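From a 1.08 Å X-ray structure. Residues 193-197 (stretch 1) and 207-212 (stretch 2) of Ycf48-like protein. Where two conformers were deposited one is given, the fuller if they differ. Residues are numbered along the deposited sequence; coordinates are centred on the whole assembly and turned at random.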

# COMPACT_ATOMS: atom_id res chain seq x y z
N SER A 193 9.70 11.38 -3.36
CA SER A 193 10.70 12.16 -2.67
C SER A 193 10.63 12.02 -1.18
O SER A 193 11.26 12.82 -0.46
CB SER A 193 10.62 13.59 -3.11
OG SER A 193 9.30 13.97 -2.93
N GLY A 194 9.88 11.03 -0.68
CA GLY A 194 9.92 10.74 0.74
C GLY A 194 8.98 11.57 1.56
O GLY A 194 9.17 11.63 2.77
N GLU A 195 7.99 12.23 0.93
CA GLU A 195 6.91 12.82 1.70
C GLU A 195 5.89 11.75 2.06
O GLU A 195 5.78 10.73 1.38
CB GLU A 195 6.21 13.86 0.83
CG GLU A 195 7.15 14.81 0.27
CD GLU A 195 6.70 15.44 -1.06
OE1 GLU A 195 6.29 14.73 -2.09
OE2 GLU A 195 6.82 16.70 -1.07
N TYR A 196 5.14 12.00 3.13
CA TYR A 196 4.07 11.09 3.52
C TYR A 196 2.78 11.86 3.71
O TYR A 196 2.78 13.03 4.07
CB TYR A 196 4.44 10.36 4.82
CG TYR A 196 5.59 9.39 4.70
CD1 TYR A 196 5.36 8.04 4.42
CD2 TYR A 196 6.92 9.81 4.83
CE1 TYR A 196 6.39 7.12 4.35
CE2 TYR A 196 7.97 8.88 4.74
CZ TYR A 196 7.69 7.54 4.52
OH TYR A 196 8.74 6.64 4.47
N VAL A 197 1.68 11.12 3.51
CA VAL A 197 0.34 11.62 3.79
C VAL A 197 -0.39 10.56 4.59
O VAL A 197 -0.35 9.37 4.25
CB VAL A 197 -0.41 12.03 2.50
CG1 VAL A 197 -0.67 10.87 1.52
CG2 VAL A 197 -1.75 12.70 2.86
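Stretch 2, residues 207-212: STWEPG

Stretch 2 lies alongside stretch 1 as an antiparallel neighbour in a sheet. The end-to-end directions of the touching parts, residues 194 to 197 and 207 to 211, differ by 169°. Tyr196 and Val197 are strand, and their strand continues later in the chain. Ser207 to Trp209 end a strand that begins earlier. All five have extended backbone angles, with phi from -125 to -144° and psi from 133 to 154°.

Tyr196 and Trp209 form the hydrogen-bonded pair, their CA atoms 5.3 Å apart. Tyr196 N donates to Trp209 O at 2.9 Å, and Trp209 N donates to Tyr196 O at 3.0 Å. Both bonds are close to straight, with angles at the hydrogen of 168° and 159°. Val197 and Thr208 form the next, non-hydrogen-bonded pair, with their CA atoms 4.5 Å apart. CA-H...O contacts support the ladder: Thr208 CA lies 3.3 Å from Tyr196 O, and Val197 CA 3.4 Å from Ser207 O. Beyond the strand residues, Glu195 CA also comes within 3.4 Å of Trp209 O.

Side chains alternate between the two faces of the sheet. Tyr196 and Trp209 share one face. Tyr196 is m (chi1 -67°) and Trp209 is t (chi1 178°). With these rotamers the rings meet edge to edge, Tyr196 CD2 lying 3.8 Å from Trp209 CE3. Neither ring covers the face of the other at this contact. Both residues are buried, and Tyr196 OH is hydrogen-bonded elsewhere in the structure.

Val197 and Thr208 share the other face. Both have chi1 near +60° (p), and Val197 CG2 approaches Thr208 CG2 to 4.1 Å. This is a methyl-to-methyl contact, while Thr208 OG1 is hydrogen-bonded elsewhere in the structure.

Past the ladder, Gly194 has phi 86° and psi 16°. A CB here would be jammed against the carbonyl O of Ser193, so the backbone itself calls for glycine. Gly194 O lies 3.5 Å from Pro211 CD and 3.8 Å from Trp209 CZ3. The Pro211 ring has a C-gamma exo pucker.

Glu195 and Glu210 run side by side, with Glu195 CG 3.9 Å from Glu210 CB. Glu195 is m then t; Glu210 is p then t. The contact is through the aliphatic parts of the chains. Their carboxylates bring like charges close together, with Glu195 OE2 4.4 Å from Glu210 OE1. Glu195 has two deposited conformers, and this description applies to the one given.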

# COMPACT_ATOMS: atom_id res chain seq x y z
N SER A 207 -2.96 14.54 7.44
CA SER A 207 -1.71 15.17 7.83
C SER A 207 -0.64 14.85 6.79
O SER A 207 -0.66 13.79 6.17
CB SER A 207 -1.23 14.73 9.20
OG SER A 207 -2.25 15.02 10.17
N THR A 208 0.30 15.77 6.62
CA THR A 208 1.44 15.56 5.74
C THR A 208 2.75 15.78 6.48
O THR A 208 2.83 16.53 7.46
CB THR A 208 1.38 16.48 4.50
OG1 THR A 208 1.34 17.84 4.92
CG2 THR A 208 0.17 16.19 3.62
N TRP A 209 3.80 15.12 5.98
CA TRP A 209 5.14 15.33 6.52
C TRP A 209 6.13 15.25 5.39
O TRP A 209 6.00 14.42 4.50
CB TRP A 209 5.47 14.26 7.58
CG TRP A 209 6.88 14.43 8.11
CD1 TRP A 209 7.28 15.26 9.10
CD2 TRP A 209 8.06 13.76 7.63
NE1 TRP A 209 8.65 15.13 9.29
CE2 TRP A 209 9.14 14.20 8.41
CE3 TRP A 209 8.29 12.82 6.63
CZ2 TRP A 209 10.45 13.74 8.21
CZ3 TRP A 209 9.59 12.36 6.44
CH2 TRP A 209 10.63 12.81 7.23
N GLU A 210 7.16 16.08 5.45
CA GLU A 210 8.29 15.94 4.54
C GLU A 210 9.57 16.14 5.33
O GLU A 210 9.57 16.81 6.36
CB GLU A 210 8.27 16.91 3.37
CG GLU A 210 8.28 18.31 3.74
CD GLU A 210 8.30 19.16 2.48
OE1 GLU A 210 9.30 19.11 1.72
OE2 GLU A 210 7.30 19.84 2.24
N PRO A 211 10.68 15.58 4.83
CA PRO A 211 11.97 15.71 5.51
C PRO A 211 12.24 17.16 5.84
O PRO A 211 12.00 18.06 5.02
CB PRO A 211 12.95 15.18 4.47
CG PRO A 211 12.17 14.14 3.77
CD PRO A 211 10.74 14.63 3.71
N GLY A 212 12.77 17.37 7.03
CA GLY A 212 13.02 18.68 7.54
C GLY A 212 11.98 19.16 8.50
O GLY A 212 12.28 19.97 9.37